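Local coordinates for protein D-threo-3-hydroxyaspartate dehydratase (Delftia, PDB 3WQC) that uses pyridoxal 5'-phosphate and a divalent metal ion to deaminate D-threo-3-hydroxyaspartate to oxaloacetate and ammonium, and also dehydrates other 3-hydroxyaspartate isomers and D-serine, at residues K53-S57 with V58-A62; V243-G246 with V247-F250; L253-R256 with N257-V260; R297-A300 with R301-Q304; P359-A362 with C363-G366. All blocks are in the same frame, centred on the assembly; numbering follows the deposited sequence.

Contact 1: residues K53-S57 with V58-A62. With PLP (pyridoxal-5'-phosphate), chain J.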
loop_
_atom_site.group_PDB
_atom_site.type_symbol
_atom_site.label_atom_id
_atom_site.label_comp_id
_atom_site.label_asym_id
_atom_site.label_seq_id
_atom_site.Cartn_x
_atom_site.Cartn_y
_atom_site.Cartn_z
ATOM N N LYS B 53 0.103 11.522 -9.840
ATOM C CA LYS B 53 -0.271 10.313 -9.112
ATOM C C LYS B 53 0.881 9.840 -8.225
ATOM O O LYS B 53 0.645 9.070 -7.259
ATOM C CB LYS B 53 -0.678 9.193 -10.025
ATOM C CG LYS B 53 0.464 8.536 -10.788
ATOM C CD LYS B 53 -0.189 7.475 -11.696
ATOM C CE LYS B 53 0.933 6.694 -12.308
ATOM N NZ LYS B 53 0.818 6.554 -13.779
ATOM N N THR B 54 2.132 10.309 -8.458
ATOM C CA THR B 54 3.278 9.841 -7.655
ATOM C C THR B 54 3.169 10.533 -6.260
ATOM O O THR B 54 3.493 9.807 -5.257
ATOM C CB THR B 54 4.576 10.321 -8.331
ATOM O OG1 THR B 54 4.686 9.525 -9.541
ATOM C CG2 THR B 54 5.806 10.067 -7.465
ATOM N N SER B 55 2.805 11.831 -6.149
ATOM C CA SER B 55 2.851 12.486 -4.824
ATOM C C SER B 55 1.487 12.803 -4.315
ATOM O O SER B 55 1.269 12.854 -3.092
ATOM C CB SER B 55 3.630 13.852 -4.942
ATOM O OG SER B 55 2.834 14.859 -5.607
ATOM N N LYS B 56 0.521 13.081 -5.220
ATOM C CA LYS B 56 -0.819 13.582 -4.842
ATOM C C LYS B 56 -0.722 14.662 -3.715
ATOM O O LYS B 56 -1.609 14.754 -2.847
ATOM C CB LYS B 56 -1.799 12.447 -4.387
ATOM C CG LYS B 56 -1.868 11.359 -5.454
ATOM C CD LYS B 56 -3.012 10.384 -5.081
ATOM C CE LYS B 56 -2.972 9.220 -6.046
ATOM N NZ LYS B 56 -4.098 8.303 -5.697
ATOM N N SER B 57 0.253 15.596 -3.897
ATOM C CA SER B 57 0.489 16.568 -2.859
ATOM C C SER B 57 0.522 17.967 -3.491
ATOM O O SER B 57 1.306 18.194 -4.387
ATOM C CB SER B 57 1.794 16.217 -2.142
ATOM O OG SER B 57 1.979 17.157 -1.031
ATOM N N VAL B 58 -0.312 18.866 -2.978
ATOM C CA VAL B 58 -0.435 20.241 -3.521
ATOM C C VAL B 58 0.923 20.961 -3.567
ATOM O O VAL B 58 1.313 21.495 -4.628
ATOM C CB VAL B 58 -1.532 21.022 -2.805
ATOM C CG1 VAL B 58 -1.497 22.506 -3.119
ATOM C CG2 VAL B 58 -2.889 20.418 -3.186
ATOM N N PRO B 59 1.696 20.949 -2.463
ATOM C CA PRO B 59 2.975 21.701 -2.521
ATOM C C PRO B 59 3.995 21.094 -3.469
ATOM O O PRO B 59 4.845 21.800 -4.008
ATOM C CB PRO B 59 3.538 21.671 -1.061
ATOM C CG PRO B 59 2.718 20.634 -0.334
ATOM C CD PRO B 59 1.373 20.526 -1.065
ATOM N N VAL B 60 3.912 19.777 -3.700
ATOM C CA VAL B 60 4.860 19.168 -4.661
ATOM C C VAL B 60 4.457 19.605 -6.071
ATOM O O VAL B 60 5.339 20.111 -6.850
ATOM C CB VAL B 60 4.852 17.643 -4.620
ATOM C CG1 VAL B 60 5.735 16.996 -5.729
ATOM C CG2 VAL B 60 5.323 17.151 -3.215
ATOM N N ALA B 61 3.177 19.562 -6.425
ATOM C CA ALA B 61 2.734 20.023 -7.735
ATOM C C ALA B 61 2.982 21.530 -7.865
ATOM O O ALA B 61 3.249 22.011 -8.993
ATOM C CB ALA B 61 1.230 19.740 -7.887
ATOM N N ALA B 62 2.887 22.292 -6.755
ATOM C CA ALA B 62 3.162 23.734 -6.854
ATOM C C ALA B 62 4.595 23.964 -7.277
ATOM O O ALA B 62 4.913 24.868 -8.045
ATOM C CB ALA B 62 2.890 24.468 -5.516
HETATM N N1 PLP J . 0.994 8.777 -18.241
HETATM C C2 PLP J . 0.117 7.875 -17.756
HETATM C C2A PLP J . -1.158 7.558 -18.504
HETATM C C3 PLP J . 0.408 7.230 -16.498
HETATM O O3 PLP J . -0.467 6.364 -16.011
HETATM C C4 PLP J . 1.643 7.565 -15.837
HETATM C C4A PLP J . 1.920 6.963 -14.575
HETATM C C5 PLP J . 2.508 8.533 -16.428
HETATM C C6 PLP J . 2.173 9.064 -17.682
HETATM C C5A PLP J . 3.815 8.913 -15.777
HETATM O O4P PLP J . 4.743 7.734 -15.831
HETATM P P PLP J . 6.017 7.771 -14.861
HETATM O O1P PLP J . 6.588 9.122 -15.085
HETATM O O2P PLP J . 6.879 6.685 -15.401
HETATM O O3P PLP J . 5.578 7.618 -13.462
#
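Ser57 and Ala61 close the first turn of helix 58-66: Ala61 N donates to Ser57 O over 3.1 Å in an almost straight bond (171°), and Val60 N makes a weak second bond to the same oxygen. Lys56, just before, takes up a left-handed backbone conformation that swings the loop into the helix start. Ser57 holds the N-cap position, yet its hydroxyl does not cap. With OG anti to the backbone N (chi1 -176°), it lies beside the ring of Pro59, 3.4 Å from Pro59 CD, and bonds to the backbone oxygen of Glu385. Proline suits this place because the first turn of a helix asks for no amide hydrogen there.

Ser55 forms an ST turn, its OG accepting from Ser57 N at 3.2 Å. The same hydroxyl rests against the branched side chain of Val60, with Ser55 OG 3.6 Å from Val60 CB, while Val60 CG2 meets Ser57 CB at 3.8 Å. This strand-loop-helix passage belongs to the alanine racemase-type barrel, whose strand 47-48 leads into the cofactor lysine. Lys53 sends a long, mostly extended chain out of the loop, and Lys53 NZ is bonded covalently to PLP C4A (1.4 Å), consistent with the internal aldimine. Lys53 O accepts from Gln329 of the second subunit, and Val58 and Ala61 pack on Phe83 of helix 77-85.

Contact 2: residues V243-G246 with V247-F250. With PLP (pyridoxal-5'-phosphate), chain J.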
loop_
_atom_site.group_PDB
_atom_site.type_symbol
_atom_site.label_atom_id
_atom_site.label_comp_id
_atom_site.label_asym_id
_atom_site.label_seq_id
_atom_site.Cartn_x
_atom_site.Cartn_y
_atom_site.Cartn_z
ATOM N N VAL B 243 4.769 16.237 -22.938
ATOM C CA VAL B 243 5.195 14.990 -22.319
ATOM C C VAL B 243 4.645 14.949 -20.894
ATOM O O VAL B 243 4.641 15.948 -20.181
ATOM C CB VAL B 243 6.736 14.949 -22.288
ATOM C CG1 VAL B 243 7.322 13.830 -21.413
ATOM C CG2 VAL B 243 7.261 14.816 -23.713
ATOM N N ARG B 244 4.203 13.742 -20.507
ATOM C CA ARG B 244 3.713 13.478 -19.150
ATOM C C ARG B 244 4.768 12.586 -18.448
ATOM O O ARG B 244 5.176 11.532 -18.967
ATOM C CB ARG B 244 2.378 12.655 -19.238
ATOM C CG ARG B 244 1.355 13.440 -20.101
ATOM C CD ARG B 244 -0.038 12.736 -20.071
ATOM N NE ARG B 244 0.123 11.267 -20.146
ATOM C CZ ARG B 244 0.559 10.582 -21.222
ATOM N NH1 ARG B 244 0.609 11.184 -22.431
ATOM N NH2 ARG B 244 0.915 9.299 -21.118
ATOM N N ALA B 245 5.140 12.984 -17.250
ATOM C CA ALA B 245 6.076 12.137 -16.443
ATOM C C ALA B 245 5.746 12.484 -14.996
ATOM O O ALA B 245 5.293 13.603 -14.695
ATOM C CB ALA B 245 7.541 12.549 -16.691
ATOM N N GLY B 246 5.859 11.476 -14.149
ATOM C CA GLY B 246 5.465 11.695 -12.717
ATOM C C GLY B 246 6.529 11.220 -11.742
ATOM O O GLY B 246 6.827 11.971 -10.793
ATOM N N VAL B 247 7.024 9.985 -11.853
ATOM C CA VAL B 247 7.844 9.416 -10.744
ATOM C C VAL B 247 9.142 10.193 -10.658
ATOM O O VAL B 247 9.751 10.201 -9.572
ATOM C CB VAL B 247 8.090 7.908 -10.896
ATOM C CG1 VAL B 247 9.026 7.568 -12.096
ATOM C CG2 VAL B 247 8.566 7.324 -9.561
ATOM N N TYR B 248 9.596 10.821 -11.741
ATOM C CA TYR B 248 10.869 11.579 -11.729
ATOM C C TYR B 248 10.948 12.585 -10.583
ATOM O O TYR B 248 12.066 12.994 -10.222
ATOM C CB TYR B 248 11.047 12.320 -13.094
ATOM C CG TYR B 248 10.237 13.602 -13.098
ATOM C CD1 TYR B 248 8.864 13.630 -13.416
ATOM C CD2 TYR B 248 10.839 14.853 -12.756
ATOM C CE1 TYR B 248 8.113 14.792 -13.350
ATOM C CE2 TYR B 248 10.087 15.990 -12.653
ATOM C CZ TYR B 248 8.760 16.009 -13.007
ATOM O OH TYR B 248 8.018 17.162 -12.951
ATOM N N VAL B 249 9.846 13.117 -10.092
ATOM C CA VAL B 249 9.895 14.147 -9.091
ATOM C C VAL B 249 10.704 13.654 -7.884
ATOM O O VAL B 249 11.485 14.470 -7.263
ATOM C CB VAL B 249 8.466 14.695 -8.732
ATOM C CG1 VAL B 249 7.587 13.654 -7.982
ATOM C CG2 VAL B 249 8.537 15.994 -7.899
ATOM N N PHE B 250 10.533 12.359 -7.560
ATOM C CA PHE B 250 11.332 11.753 -6.483
ATOM C C PHE B 250 12.370 10.767 -6.928
ATOM O O PHE B 250 13.392 10.557 -6.223
ATOM C CB PHE B 250 10.401 11.031 -5.445
ATOM C CG PHE B 250 9.339 11.949 -4.852
ATOM C CD1 PHE B 250 9.604 13.330 -4.528
ATOM C CD2 PHE B 250 8.087 11.415 -4.536
ATOM C CE1 PHE B 250 8.607 14.144 -3.930
ATOM C CE2 PHE B 250 7.117 12.221 -3.913
ATOM C CZ PHE B 250 7.356 13.573 -3.643
HETATM N N1 PLP J . 0.994 8.777 -18.241
HETATM C C2 PLP J . 0.117 7.875 -17.756
HETATM C C2A PLP J . -1.158 7.558 -18.504
HETATM C C3 PLP J . 0.408 7.230 -16.498
HETATM O O3 PLP J . -0.467 6.364 -16.011
HETATM C C4 PLP J . 1.643 7.565 -15.837
HETATM C C4A PLP J . 1.920 6.963 -14.575
HETATM C C5 PLP J . 2.508 8.533 -16.428
HETATM C C6 PLP J . 2.173 9.064 -17.682
HETATM C C5A PLP J . 3.815 8.913 -15.777
HETATM O O4P PLP J . 4.743 7.734 -15.831
HETATM P P PLP J . 6.017 7.771 -14.861
HETATM O O1P PLP J . 6.588 9.122 -15.085
HETATM O O2P PLP J . 6.879 6.685 -15.401
HETATM O O3P PLP J . 5.578 7.618 -13.462
#
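Tyr248 has its CG between the backbone N and the carbonyl carbon (chi1 81°), which folds the ring back along the chain and lays its edge against Ala245. Tyr248 CD1 meets Ala245 CB at 3.7 Å and Tyr248 CE1 comes to 3.3 Å from Ala245 O; a small alanine leaves room for the ring. Val249 sets its CG1 beside the carbonyl oxygen of Gly246. The same oxygen takes a weak bond from Val249 N, which closes a short 3-10 turn.

That turn presents backbone N-H groups to the cofactor phosphate. Gly246 N donates to PLP O1P in a short, nearly straight bond of 2.6 Å, and Val247 N reaches PLP O3P at 3.2 Å with a weaker branch to O1P. Glycine brings its backbone N-H to the phosphate without adding a side chain. At the other end of the pyridine, Arg244 bends at chi3 to turn the edge of its guanidinium to the ring nitrogen: NH2 bonds to PLP N1 at 2.9 Å, with NE adding a weak bond. Ser224 and Thr181 steady the same guanidinium. Arginine facing this nitrogen is the arrangement of alanine racemase-type enzymes and probably disfavours a proton on it.

The stretch leaves strand 242-243 at the end of the barrel. Met37 of helix 27-44 lies on Tyr248 and Ala245, Thr228 at the start of helix 228-233 touches Ala245 and Val247, and Val60 of helix 58-66 packs on Val249 and Phe250.

Contact 3: residues L253-R256 with N257-V260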
loop_
_atom_site.group_PDB
_atom_site.type_symbol
_atom_site.label_atom_id
_atom_site.label_comp_id
_atom_site.label_asym_id
_atom_site.label_seq_id
_atom_site.Cartn_x
_atom_site.Cartn_y
_atom_site.Cartn_z
ATOM N N LEU B 253 14.320 3.244 -6.594
ATOM C CA LEU B 253 15.333 2.273 -6.981
ATOM C C LEU B 253 15.012 1.524 -8.280
ATOM O O LEU B 253 15.915 1.124 -9.020
ATOM C CB LEU B 253 15.535 1.227 -5.883
ATOM C CG LEU B 253 16.109 1.889 -4.572
ATOM C CD1 LEU B 253 15.965 0.847 -3.452
ATOM C CD2 LEU B 253 17.573 2.277 -4.807
ATOM N N VAL B 254 13.717 1.387 -8.598
ATOM C CA VAL B 254 13.341 0.832 -9.933
ATOM C C VAL B 254 13.901 1.788 -11.021
ATOM O O VAL B 254 14.500 1.295 -11.987
ATOM C CB VAL B 254 11.813 0.691 -10.038
ATOM C CG1 VAL B 254 11.359 0.589 -11.495
ATOM C CG2 VAL B 254 11.437 -0.568 -9.268
ATOM N N MET B 255 13.793 3.098 -10.872
ATOM C CA MET B 255 14.344 4.064 -11.854
ATOM C C MET B 255 15.855 3.996 -11.884
ATOM O O MET B 255 16.473 4.091 -12.975
ATOM C CB MET B 255 13.927 5.519 -11.587
ATOM C CG MET B 255 12.430 5.768 -11.841
ATOM S SD MET B 255 11.952 5.715 -13.583
ATOM C CE MET B 255 10.711 4.427 -13.719
ATOM N N ARG B 256 16.486 3.859 -10.722
ATOM C CA ARG B 256 17.958 3.710 -10.644
ATOM C C ARG B 256 18.365 2.474 -11.474
ATOM O O ARG B 256 19.328 2.535 -12.302
ATOM C CB ARG B 256 18.377 3.519 -9.179
ATOM C CG ARG B 256 19.889 3.394 -9.033
ATOM C CD ARG B 256 20.292 1.907 -9.090
ATOM N NE ARG B 256 21.674 1.697 -8.659
ATOM C CZ ARG B 256 22.286 0.502 -8.661
ATOM N NH1 ARG B 256 21.649 -0.621 -9.063
ATOM N NH2 ARG B 256 23.554 0.427 -8.231
ATOM N N ASN B 257 17.657 1.335 -11.335
ATOM C CA ASN B 257 17.986 0.146 -12.061
ATOM C C ASN B 257 17.709 0.255 -13.581
ATOM O O ASN B 257 18.436 -0.368 -14.399
ATOM C CB ASN B 257 17.274 -1.048 -11.525
ATOM C CG ASN B 257 17.908 -1.573 -10.249
ATOM O OD1 ASN B 257 19.117 -1.340 -10.019
ATOM N ND2 ASN B 257 17.159 -2.393 -9.490
ATOM N N ILE B 258 16.687 1.037 -13.957
ATOM C CA ILE B 258 16.409 1.264 -15.379
ATOM C C ILE B 258 17.578 2.068 -15.961
ATOM O O ILE B 258 17.897 1.900 -17.172
ATOM C CB ILE B 258 15.044 2.027 -15.564
ATOM C CG1 ILE B 258 13.944 1.004 -15.301
ATOM C CG2 ILE B 258 14.889 2.559 -17.038
ATOM C CD1 ILE B 258 12.600 1.722 -15.010
ATOM N N GLY B 259 18.197 2.923 -15.141
ATOM C CA GLY B 259 19.427 3.640 -15.513
ATOM C C GLY B 259 19.229 5.101 -15.758
ATOM O O GLY B 259 20.118 5.732 -16.333
ATOM N N VAL B 260 18.078 5.645 -15.369
ATOM C CA VAL B 260 17.754 7.050 -15.655
ATOM C C VAL B 260 18.029 7.940 -14.442
ATOM O O VAL B 260 17.883 9.181 -14.543
ATOM C CB VAL B 260 16.340 7.210 -16.196
ATOM C CG1 VAL B 260 16.222 6.422 -17.558
ATOM C CG2 VAL B 260 15.302 6.749 -15.169
#
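Met255 O is gripped by two backbone donors at the end of helix 253-258: Gly259 N at 3.0 Å and Val260 N at 3.3 Å, which reach it from opposite faces of the carbonyl plane. The longer reach, from Val260, marks the Schellman motif that ends the helix. Gly259 is its C-prime residue, and its positive phi of 108° calls for glycine, because a side chain would jam against the preceding carbonyl oxygen. Further back the helix runs regularly, Asn257 N bonding to Leu253 O at 2.9 Å and Ile258 N to Val254 O at 3.0 Å.

Between sequence neighbours, Arg256 NH1 donates to Asn257 OD1 at 2.8 Å. The amide oxygen lies at the edge of the guanidinium and in its plane, although the two flat groups are turned 63° apart. Arg256 manages this with CG anti to the backbone N (chi1 -179°) and a bend at chi2 that turns the otherwise extended chain to run out alongside the Asn257 amide. NH1 also bonds to Gln304 OE1, and Asn257 ND2 to Gln304 O. A leucine in place of Arg256 would probably leave Asn257 OD1 and Gln304 OE1 without their shared donor.

Val254 CG1 meets Ile258 CD1 at 3.9 Å, and Met255 CE comes to 3.5 Å from the same Ile258 CD1. Met255, Ile258 and Val260 meet helices 228-233 and 192-215. The short helix thus has one flank of carbon, seated on the barrel helices, and another where the asparagine, with both ends of its amide in use, and the arginine bond to the loop 301-304.

Contact 4: residues R297-A300 with R301-Q304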
loop_
_atom_site.group_PDB
_atom_site.type_symbol
_atom_site.label_atom_id
_atom_site.label_comp_id
_atom_site.label_asym_id
_atom_site.label_seq_id
_atom_site.Cartn_x
_atom_site.Cartn_y
_atom_site.Cartn_z
ATOM N N ARG B 297 7.799 -4.760 -4.989
ATOM C CA ARG B 297 9.123 -5.407 -5.061
ATOM C C ARG B 297 9.602 -5.282 -6.513
ATOM O O ARG B 297 10.131 -6.278 -7.067
ATOM C CB ARG B 297 9.044 -6.852 -4.555
ATOM C CG ARG B 297 8.894 -6.887 -3.007
ATOM C CD ARG B 297 10.208 -6.551 -2.354
ATOM N NE ARG B 297 11.157 -7.715 -2.506
ATOM C CZ ARG B 297 12.198 -7.740 -3.378
ATOM N NH1 ARG B 297 12.815 -8.932 -3.522
ATOM N NH2 ARG B 297 12.562 -6.629 -4.107
ATOM N N GLY B 298 9.406 -4.107 -7.141
ATOM C CA GLY B 298 9.800 -3.981 -8.551
ATOM C C GLY B 298 11.255 -4.248 -8.833
ATOM O O GLY B 298 11.584 -4.649 -9.968
ATOM N N THR B 299 12.167 -4.071 -7.838
ATOM C CA THR B 299 13.568 -4.339 -8.119
ATOM C C THR B 299 13.881 -5.829 -8.165
ATOM O O THR B 299 15.010 -6.179 -8.640
ATOM C CB THR B 299 14.492 -3.648 -7.114
ATOM O OG1 THR B 299 14.312 -4.219 -5.783
ATOM C CG2 THR B 299 14.281 -2.104 -7.121
ATOM N N ALA B 300 12.946 -6.711 -7.743
ATOM C CA ALA B 300 13.221 -8.165 -7.651
ATOM C C ALA B 300 13.650 -8.769 -8.984
ATOM O O ALA B 300 14.525 -9.634 -9.006
ATOM C CB ALA B 300 12.070 -8.959 -7.103
ATOM N N ARG B 301 13.128 -8.277 -10.063
ATOM C CA ARG B 301 13.493 -8.878 -11.362
ATOM C C ARG B 301 14.553 -8.055 -12.117
ATOM O O ARG B 301 14.879 -8.365 -13.272
ATOM C CB ARG B 301 12.274 -8.929 -12.251
ATOM C CG ARG B 301 11.679 -7.522 -12.539
ATOM C CD ARG B 301 11.019 -6.939 -11.295
ATOM N NE ARG B 301 10.063 -7.928 -10.753
ATOM C CZ ARG B 301 8.751 -7.946 -11.007
ATOM N NH1 ARG B 301 8.165 -7.020 -11.753
ATOM N NH2 ARG B 301 8.012 -8.901 -10.479
ATOM N N GLN B 302 15.032 -6.963 -11.561
ATOM C CA GLN B 302 15.945 -6.085 -12.234
ATOM C C GLN B 302 17.395 -6.514 -11.954
ATOM O O GLN B 302 17.604 -7.551 -11.315
ATOM C CB GLN B 302 15.738 -4.649 -11.774
ATOM C CG GLN B 302 14.373 -4.087 -12.189
ATOM C CD GLN B 302 14.339 -2.635 -11.817
ATOM O OE1 GLN B 302 14.438 -2.298 -10.595
ATOM N NE2 GLN B 302 14.115 -1.723 -12.788
ATOM N N LYS B 303 18.384 -5.733 -12.403
ATOM C CA LYS B 303 19.771 -6.153 -12.312
ATOM C C LYS B 303 20.265 -6.204 -10.872
ATOM O O LYS B 303 21.239 -6.873 -10.587
ATOM C CB LYS B 303 20.711 -5.238 -13.156
ATOM C CG LYS B 303 20.831 -3.747 -12.681
ATOM C CD LYS B 303 21.487 -2.787 -13.701
ATOM C CE LYS B 303 21.824 -1.445 -13.069
ATOM N NZ LYS B 303 22.551 -0.607 -14.080
ATOM N N GLN B 304 19.635 -5.464 -9.982
ATOM C CA GLN B 304 20.021 -5.472 -8.584
ATOM C C GLN B 304 18.750 -5.458 -7.701
ATOM O O GLN B 304 17.951 -4.503 -7.719
ATOM C CB GLN B 304 20.895 -4.261 -8.270
ATOM C CG GLN B 304 21.315 -4.365 -6.784
ATOM C CD GLN B 304 22.492 -3.437 -6.478
ATOM O OE1 GLN B 304 22.953 -2.684 -7.339
ATOM N NE2 GLN B 304 22.965 -3.482 -5.277
#
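Thr299 and Gln302 close a type I beta turn over Ala300 and Arg301, Gln302 N donating to Thr299 O at 3.0 Å from well above the carbonyl plane (63° out of it). A similar turn precedes it, closed by Ala300 N and Arg297 O at 2.9 Å, so the chain winds through two overlapping turns without becoming a regular helix. Gly298 and Thr299 hold the corners of the first.

Gln302 folds back over the turn that its own amide closes. Its CG stands beside the backbone N (chi1 -66°) and the rest of the chain is extended, which carries OE1 across Thr299, 3.3 Å from Thr299 CA and 3.5 Å from Thr299 CG2. The amide is used at both ends: OE1 accepts from Asn257 ND2, and NE2 donates to the backbone oxygen of Val254. A leucine here is likely to leave Asn257 ND2 and that oxygen each short of a partner, loosening the hold of the loop on the helix. Thr299 is also two-sided, its methyl facing Gln302 while OG1 bonds to Asn360 OD1 and Phe306 N. Thr299 CB lies 3.6 Å from Gln304 O, where the chain comes round again. Arg297 ends in a salt bridge to Asp305.

Consecutive type I turns of this kind form a compact connection, here between helix 290-293 and strand 310-312, bound to helix 253-258 by side-chain amides.

Contact 5: residues P359-A362 with C363-G366. With MG (magnesium ion), chain K.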
loop_
_atom_site.group_PDB
_atom_site.type_symbol
_atom_site.label_atom_id
_atom_site.label_comp_id
_atom_site.label_asym_id
_atom_site.label_seq_id
_atom_site.Cartn_x
_atom_site.Cartn_y
_atom_site.Cartn_z
ATOM N N PRO B 359 12.995 3.640 -1.399
ATOM C CA PRO B 359 11.934 2.733 -1.810
ATOM C C PRO B 359 12.181 2.063 -3.180
ATOM O O PRO B 359 12.864 2.670 -4.057
ATOM C CB PRO B 359 10.742 3.686 -1.991
ATOM C CG PRO B 359 11.380 4.996 -2.401
ATOM C CD PRO B 359 12.664 5.061 -1.571
ATOM N N ASN B 360 11.578 0.887 -3.397
ATOM C CA ASN B 360 11.507 0.316 -4.748
ATOM C C ASN B 360 10.722 1.284 -5.674
ATOM O O ASN B 360 11.252 1.561 -6.785
ATOM C CB ASN B 360 10.725 -1.013 -4.776
ATOM C CG ASN B 360 11.574 -2.200 -4.244
ATOM O OD1 ASN B 360 11.903 -3.087 -5.041
ATOM N ND2 ASN B 360 11.965 -2.239 -2.969
ATOM N N HIS B 361 9.555 1.782 -5.267
ATOM C CA HIS B 361 8.654 2.429 -6.159
ATOM C C HIS B 361 8.082 3.603 -5.442
ATOM O O HIS B 361 7.301 3.443 -4.463
ATOM C CB HIS B 361 7.569 1.427 -6.570
ATOM C CG HIS B 361 6.601 1.938 -7.574
ATOM N ND1 HIS B 361 5.550 1.143 -8.015
ATOM C CD2 HIS B 361 6.565 3.102 -8.297
ATOM C CE1 HIS B 361 4.827 1.808 -8.990
ATOM N NE2 HIS B 361 5.437 3.012 -9.195
ATOM N N ALA B 362 8.496 4.828 -5.813
ATOM C CA ALA B 362 8.085 6.023 -5.023
ATOM C C ALA B 362 6.556 6.168 -4.974
ATOM O O ALA B 362 5.991 6.493 -3.910
ATOM C CB ALA B 362 8.717 7.313 -5.599
ATOM N N CYS B 363 5.851 5.844 -6.064
ATOM C CA CYS B 363 4.383 6.078 -6.106
ATOM C C CYS B 363 3.724 5.149 -5.081
ATOM O O CYS B 363 2.713 5.486 -4.488
ATOM C CB CYS B 363 3.863 5.669 -7.522
ATOM S SG CYS B 363 4.922 6.403 -8.854
ATOM N N ALA B 364 4.246 3.908 -4.988
ATOM C CA ALA B 364 3.620 2.896 -4.086
ATOM C C ALA B 364 3.934 3.221 -2.632
ATOM O O ALA B 364 3.068 3.226 -1.738
ATOM C CB ALA B 364 4.137 1.522 -4.452
ATOM N N THR B 365 5.226 3.592 -2.336
ATOM C CA THR B 365 5.580 3.930 -0.914
ATOM C C THR B 365 4.866 5.190 -0.511
ATOM O O THR B 365 4.301 5.216 0.622
ATOM C CB THR B 365 7.110 4.123 -0.799
ATOM O OG1 THR B 365 7.752 2.874 -1.146
ATOM C CG2 THR B 365 7.507 4.648 0.588
ATOM N N GLY B 366 4.779 6.218 -1.366
ATOM C CA GLY B 366 4.175 7.480 -0.916
ATOM C C GLY B 366 2.707 7.267 -0.499
ATOM O O GLY B 366 2.207 7.906 0.449
HETATM MG MG MG K . 4.889 4.504 -10.640
HETATM O O HOH W 1 8.193 0.778 -2.990
HETATM O O HOH W 2 4.405 5.680 -12.318
HETATM O O HOH W 3 4.905 2.825 -12.097
HETATM O O HOH W 4 2.854 3.945 -10.483
HETATM O O HOH W 5 6.853 4.757 -11.179
#
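His361 and Cys363 meet at a helix start that is also a metal site, where strand 354-358 leaves the C-terminal sheet and runs into helix 362-366. His361 is the N-cap residue, and its carbonyl oxygen takes a nearly straight bond from Thr365 N at 3.0 Å with a weak one from Ala364 N. Gly366 N continues the helix by bonding to Ala362 O at 2.8 Å.

The imidazole, with CG anti to the backbone N (chi1 -176°), swings over the first turn, so that Ala364 N lies over one face. His361 NE2 then binds the magnesium ion at 2.1 Å, next to Cys363 SG at 2.6 Å from the magnesium. These two ligands sit side by side in the coordination sphere, SG 3.4 Å from NE2, and four waters complete an octahedron of six. Histidine and cysteine are softer ligands than magnesium usually prefers, consistent with an enzyme that uses manganese, cobalt or nickel. Asp296 OD2 accepts from His361 ND1 and fixes the ring's rotation; Trp290 of the second subunit packs on the ring.

At the far end of the turn a water accepts from His361 N at 2.8 Å and donates to Thr365 OG1, which also bonds to Met293 O. Ala362 lies on Leu268 of strand 268-278 and Ala364 on Trp290 of the second subunit. A histidine-cysteine pair close to the cofactor is consistent with the metal site of DSD1-family D-serine dehydratases.

Contacts 1 to 5 follow one another along the chain and pass from the alanine racemase-type barrel to the C-terminal serine dehydratase domain. Contacts 1 and 2, about 11 Å apart between centres, hold the cofactor from two sides, and the centre of contact 5 lies about 14 Å from that of contact 1 and about 13 Å from that of contact 2. Thr54 and Val247 both touch Cys363, so the metal-binding cysteine lies against the residues that hold the cofactor. Helix 253-258 of contact 3 bridges the domains: Leu253 and Val254 bond to the backbone of contact 5, and its flank meets the loop of contact 4, about 10 Å away between centres. Contact 4, more peripheral, reaches contact 5 through Asn360.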